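Local coordinates for large exoprotein involved in heme utilization or adhesion (Yersinia kristensenii ATCC 33638, PDB 5E3E) that probably acts as the ribonuclease toxin of a contact-dependent inhibition system, with a fold of the RNase A superfamily, and is bound here by its immunity protein, at residues Leu4-Leu16 / Ala28-Thr41. Residues are numbered along the deposited sequence; the frame is centred on the assembly and turned at random.
Sequences LIDRHVGKTEAEL and ASSFTDRTTAEAVT
His-8 and Ser-29 show a side chain supplying a hydrogen bond to a strand carbonyl beside a backbone bridge. The imidazole of His-8 leaves CB next to the backbone N (chi1 -52°), and CB lies 3.6 Å from Ser-29 O. CG skirts the same oxygen, ND1 then donates to Ser-29 O at 2.9 Å, a nearly straight bond (162°) lying in the ring plane, and CE1 stays beside that oxygen. At the far end, NE2 is hydrogen-bonded to Asp-21 of the CdiI immunity protein, so the ring is gripped at both nitrogens and its tilt is fixed.

The backbone continues the pattern as a single parallel bridge between Val-9 and Phe-31: Phe-31 N donates to His-8 O (2.7 Å), and Gly-10 N to Phe-31 O (2.9 Å). A water links Ser-30 OG to Lys-11 O.

Farther along, Val-9 straddles the start of helix 34-47. Its CG1, anti to the backbone N (chi1 -178°), presses on Arg-34 N at 3.5 Å, while CG2 meets Ala-37 CB at 3.8 Å. Ile-5 CD1 adds an apolar touch to Phe-31 CE2 (4.2 Å). At the other end Leu-16 lays CD2 near Ala-28 CB (4.2 Å).

Residues 8-10 thus run parallel to the end of strand 27-31, then the chain turns back to bring Leu-16 of helix 13-19 to Ala-28. This ties the N-terminal 3-10 turn and helix 13-19 to the edge of the antiparallel sheet of the RNase A-like domain, where Gln-20 of CdiI also bonds to Ser-29 N; strand 75-79 pairs antiparallel with 27-31, and Tyr-111 of strand 105-113 meets the His-8 ring.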
loop_
_atom_site.group_PDB
_atom_site.type_symbol
_atom_site.label_atom_id
_atom_site.label_comp_id
_atom_site.label_asym_id
_atom_site.label_seq_id
_atom_site.Cartn_x
_atom_site.Cartn_y
_atom_site.Cartn_z
ATOM N N LEU B 4 -3.655 7.016 -11.643
ATOM C CA LEU B 4 -3.301 5.616 -11.408
ATOM C C LEU B 4 -4.457 4.752 -10.939
ATOM O O LEU B 4 -4.435 3.539 -11.136
ATOM C CB LEU B 4 -2.125 5.467 -10.454
ATOM C CG LEU B 4 -0.815 6.086 -10.998
ATOM C CD1 LEU B 4 0.282 5.948 -9.988
ATOM C CD2 LEU B 4 -0.364 5.497 -12.315
ATOM N N ILE B 5 -5.477 5.350 -10.377
ATOM C CA ILE B 5 -6.659 4.559 -10.023
ATOM C C ILE B 5 -7.194 3.837 -11.265
ATOM O O ILE B 5 -7.797 2.783 -11.151
ATOM C CB ILE B 5 -7.765 5.411 -9.359
ATOM C CG1 ILE B 5 -8.843 4.543 -8.705
ATOM C CG2 ILE B 5 -8.396 6.391 -10.344
ATOM C CD1 ILE B 5 -9.443 5.181 -7.490
ATOM N N ASP B 6 -6.942 4.386 -12.460
ATOM C CA ASP B 6 -7.482 3.768 -13.674
ATOM C C ASP B 6 -6.830 2.443 -14.004
ATOM O O ASP B 6 -7.401 1.639 -14.790
ATOM C CB ASP B 6 -7.399 4.736 -14.868
ATOM C CG ASP B 6 -8.272 5.975 -14.678
ATOM O OD1 ASP B 6 -9.293 5.891 -13.959
ATOM O OD2 ASP B 6 -7.946 7.051 -15.234
ATOM N N ARG B 7 -5.664 2.181 -13.405
ATOM C CA ARG B 7 -5.021 0.854 -13.500
ATOM C C ARG B 7 -5.830 -0.213 -12.718
ATOM O O ARG B 7 -5.522 -1.417 -12.799
ATOM C CB ARG B 7 -3.595 0.908 -12.936
ATOM C CG ARG B 7 -2.690 1.772 -13.784
ATOM C CD ARG B 7 -1.398 2.132 -13.096
ATOM N NE ARG B 7 -0.881 1.058 -12.283
ATOM C CZ ARG B 7 -0.389 -0.101 -12.730
ATOM N NH1 ARG B 7 -0.348 -0.365 -14.018
ATOM N NH2 ARG B 7 0.047 -1.005 -11.850
ATOM N N HIS B 8 -6.844 0.230 -11.991
ATOM C CA HIS B 8 -7.636 -0.619 -11.057
ATOM C C HIS B 8 -9.127 -0.418 -11.261
ATOM O O HIS B 8 -9.926 -0.556 -10.314
ATOM C CB HIS B 8 -7.254 -0.324 -9.614
ATOM C CG HIS B 8 -5.785 -0.393 -9.389
ATOM N ND1 HIS B 8 -5.119 -1.577 -9.216
ATOM C CD2 HIS B 8 -4.834 0.576 -9.382
ATOM C CE1 HIS B 8 -3.825 -1.339 -9.079
ATOM N NE2 HIS B 8 -3.625 -0.044 -9.210
ATOM N N VAL B 9 -9.513 -0.071 -12.484
ATOM C CA VAL B 9 -10.946 -0.005 -12.856
ATOM C C VAL B 9 -11.231 -0.850 -14.100
ATOM O O VAL B 9 -10.669 -0.616 -15.190
ATOM C CB VAL B 9 -11.471 1.434 -13.093
ATOM C CG1 VAL B 9 -12.967 1.411 -13.410
ATOM C CG2 VAL B 9 -11.228 2.329 -11.890
ATOM N N GLY B 10 -12.099 -1.833 -13.916
ATOM C CA GLY B 10 -12.586 -2.652 -15.008
ATOM C C GLY B 10 -11.588 -3.559 -15.675
ATOM O O GLY B 10 -11.812 -3.981 -16.819
ATOM N N LYS B 11 -10.501 -3.873 -14.988
ATOM C CA LYS B 11 -9.465 -4.740 -15.519
ATOM C C LYS B 11 -9.985 -6.165 -15.688
ATOM O O LYS B 11 -10.846 -6.636 -14.926
ATOM C CB LYS B 11 -8.246 -4.750 -14.593
ATOM C CG LYS B 11 -7.555 -3.412 -14.431
ATOM C CD LYS B 11 -6.953 -2.982 -15.765
ATOM C CE LYS B 11 -7.409 -1.612 -16.121
ATOM N NZ LYS B 11 -6.877 -1.129 -17.425
ATOM N N THR B 12 -9.456 -6.838 -16.697
ATOM C CA THR B 12 -9.799 -8.224 -16.959
ATOM C C THR B 12 -9.014 -9.121 -16.036
ATOM O O THR B 12 -7.925 -8.755 -15.515
ATOM C CB THR B 12 -9.428 -8.654 -18.396
ATOM O OG1 THR B 12 -8.013 -8.522 -18.595
ATOM C CG2 THR B 12 -10.156 -7.823 -19.449
ATOM N N GLU B 13 -9.546 -10.322 -15.850
ATOM C CA GLU B 13 -8.807 -11.375 -15.142
ATOM C C GLU B 13 -7.399 -11.619 -15.737
ATOM O O GLU B 13 -6.410 -11.813 -15.011
ATOM C CB GLU B 13 -9.620 -12.663 -15.173
ATOM C CG GLU B 13 -10.909 -12.544 -14.392
ATOM C CD GLU B 13 -11.856 -13.719 -14.559
ATOM O OE1 GLU B 13 -11.788 -14.446 -15.567
ATOM O OE2 GLU B 13 -12.710 -13.859 -13.671
ATOM N N ALA B 14 -7.324 -11.578 -17.067
ATOM C CA ALA B 14 -6.082 -11.798 -17.773
ATOM C C ALA B 14 -5.044 -10.773 -17.352
ATOM O O ALA B 14 -3.915 -11.120 -17.118
ATOM C CB ALA B 14 -6.278 -11.727 -19.280
ATOM N N GLU B 15 -5.453 -9.522 -17.325
ATOM C CA GLU B 15 -4.560 -8.392 -16.979
ATOM C C GLU B 15 -4.068 -8.516 -15.565
ATOM O O GLU B 15 -2.861 -8.417 -15.323
ATOM C CB GLU B 15 -5.257 -7.053 -17.205
ATOM C CG GLU B 15 -5.462 -6.772 -18.690
ATOM C CD GLU B 15 -6.397 -5.595 -19.059
ATOM O OE1 GLU B 15 -7.467 -5.353 -18.414
ATOM O OE2 GLU B 15 -6.037 -4.927 -20.093
ATOM N N LEU B 16 -4.974 -8.786 -14.627
ATOM C CA LEU B 16 -4.578 -8.901 -13.213
ATOM C C LEU B 16 -3.664 -10.096 -12.985
ATOM O O LEU B 16 -2.641 -9.981 -12.294
ATOM C CB LEU B 16 -5.805 -8.968 -12.304
ATOM C CG LEU B 16 -6.735 -7.757 -12.416
ATOM C CD1 LEU B 16 -7.844 -8.011 -11.438
ATOM C CD2 LEU B 16 -6.025 -6.456 -12.085
ATOM N N ALA B 28 -3.133 -8.355 -7.080
ATOM C CA ALA B 28 -3.567 -7.266 -7.927
ATOM C C ALA B 28 -5.073 -7.234 -7.912
ATOM O O ALA B 28 -5.735 -8.264 -8.011
ATOM C CB ALA B 28 -3.048 -7.481 -9.325
ATOM N N SER B 29 -5.635 -6.050 -7.877
ATOM C CA SER B 29 -7.077 -5.926 -7.787
ATOM C C SER B 29 -7.619 -4.780 -8.649
ATOM O O SER B 29 -6.873 -3.884 -9.083
ATOM C CB SER B 29 -7.452 -5.726 -6.329
ATOM O OG SER B 29 -6.927 -4.482 -5.840
ATOM N N SER B 30 -8.936 -4.799 -8.836
ATOM C CA SER B 30 -9.622 -3.856 -9.713
ATOM C C SER B 30 -11.074 -3.701 -9.262
ATOM O O SER B 30 -11.742 -4.703 -8.972
ATOM C CB SER B 30 -9.602 -4.353 -11.153
ATOM O OG SER B 30 -10.329 -3.491 -11.996
ATOM N N PHE B 31 -11.554 -2.453 -9.238
ATOM C CA PHE B 31 -12.975 -2.160 -9.056
ATOM C C PHE B 31 -13.743 -2.683 -10.266
ATOM O O PHE B 31 -13.225 -2.740 -11.380
ATOM C CB PHE B 31 -13.236 -0.665 -8.936
ATOM C CG PHE B 31 -12.642 -0.046 -7.713
ATOM C CD1 PHE B 31 -13.199 -0.293 -6.453
ATOM C CD2 PHE B 31 -11.513 0.749 -7.805
ATOM C CE1 PHE B 31 -12.661 0.284 -5.334
ATOM C CE2 PHE B 31 -10.987 1.328 -6.696
ATOM C CZ PHE B 31 -11.550 1.077 -5.443
ATOM N N THR B 32 -14.976 -3.083 -10.032
ATOM C CA THR B 32 -15.824 -3.652 -11.092
ATOM C C THR B 32 -15.957 -2.702 -12.282
ATOM O O THR B 32 -15.918 -3.121 -13.421
ATOM C CB THR B 32 -17.202 -3.906 -10.534
ATOM O OG1 THR B 32 -17.064 -4.790 -9.424
ATOM C CG2 THR B 32 -18.114 -4.574 -11.580
ATOM N N ASP B 33 -16.182 -1.434 -11.988
ATOM C CA ASP B 33 -16.443 -0.444 -13.040
ATOM C C ASP B 33 -16.276 0.939 -12.504
ATOM O O ASP B 33 -16.061 1.113 -11.317
ATOM C CB ASP B 33 -17.856 -0.613 -13.643
ATOM C CG ASP B 33 -18.942 -0.771 -12.597
ATOM O OD1 ASP B 33 -19.013 0.032 -11.650
ATOM O OD2 ASP B 33 -19.765 -1.707 -12.750
ATOM N N ARG B 34 -16.387 1.934 -13.387
ATOM C CA ARG B 34 -16.182 3.337 -12.990
ATOM C C ARG B 34 -17.197 3.822 -11.972
ATOM O O ARG B 34 -16.854 4.506 -11.021
ATOM C CB ARG B 34 -16.165 4.256 -14.237
ATOM C CG ARG B 34 -15.583 5.648 -13.968
ATOM C CD ARG B 34 -15.286 6.429 -15.257
ATOM N NE ARG B 34 -13.976 7.112 -15.186
ATOM C CZ ARG B 34 -13.490 7.952 -16.103
ATOM N NH1 ARG B 34 -14.197 8.269 -17.186
ATOM N NH2 ARG B 34 -12.286 8.493 -15.924
ATOM N N THR B 35 -18.460 3.447 -12.127
ATOM C CA THR B 35 -19.464 3.882 -11.176
ATOM C C THR B 35 -19.137 3.401 -9.769
ATOM O O THR B 35 -19.291 4.139 -8.799
ATOM C CB THR B 35 -20.856 3.384 -11.606
ATOM O OG1 THR B 35 -21.176 4.031 -12.824
ATOM C CG2 THR B 35 -21.923 3.726 -10.587
ATOM N N THR B 36 -18.679 2.165 -9.669
ATOM C CA THR B 36 -18.288 1.595 -8.387
ATOM C C THR B 36 -17.042 2.279 -7.823
ATOM O O THR B 36 -17.003 2.608 -6.653
ATOM C CB THR B 36 -18.047 0.085 -8.540
ATOM O OG1 THR B 36 -19.228 -0.527 -9.082
ATOM C CG2 THR B 36 -17.694 -0.539 -7.224
ATOM N N ALA B 37 -16.029 2.493 -8.660
ATOM C CA ALA B 37 -14.803 3.136 -8.191
ATOM C C ALA B 37 -15.116 4.513 -7.659
ATOM O O ALA B 37 -14.568 4.934 -6.636
ATOM C CB ALA B 37 -13.804 3.233 -9.300
ATOM N N GLU B 38 -15.968 5.236 -8.379
ATOM C CA GLU B 38 -16.337 6.586 -7.967
ATOM C C GLU B 38 -17.128 6.571 -6.657
ATOM O O GLU B 38 -16.888 7.396 -5.778
ATOM C CB GLU B 38 -17.100 7.307 -9.087
ATOM C CG GLU B 38 -16.167 7.848 -10.175
ATOM C CD GLU B 38 -16.881 8.480 -11.364
ATOM O OE1 GLU B 38 -18.080 8.838 -11.269
ATOM O OE2 GLU B 38 -16.230 8.623 -12.417
ATOM N N ALA B 39 -18.075 5.650 -6.541
ATOM C CA ALA B 39 -18.923 5.547 -5.343
ATOM C C ALA B 39 -18.099 5.210 -4.107
ATOM O O ALA B 39 -18.288 5.802 -3.050
ATOM C CB ALA B 39 -20.044 4.498 -5.540
ATOM N N VAL B 40 -17.186 4.252 -4.243
ATOM C CA VAL B 40 -16.305 3.849 -3.163
ATOM C C VAL B 40 -15.371 4.986 -2.775
ATOM O O VAL B 40 -15.211 5.267 -1.587
ATOM C CB VAL B 40 -15.490 2.596 -3.554
ATOM C CG1 VAL B 40 -14.375 2.313 -2.558
ATOM C CG2 VAL B 40 -16.422 1.376 -3.658
ATOM N N THR B 41 -14.768 5.643 -3.764
ATOM C CA THR B 41 -13.879 6.759 -3.496
ATOM C C THR B 41 -14.588 7.835 -2.690
ATOM O O THR B 41 -14.059 8.294 -1.655
ATOM C CB THR B 41 -13.321 7.394 -4.791
ATOM O OG1 THR B 41 -12.506 6.444 -5.488
ATOM C CG2 THR B 41 -12.492 8.613 -4.461
HETATM O O HOH W 1 -12.217 -5.394 -12.835
#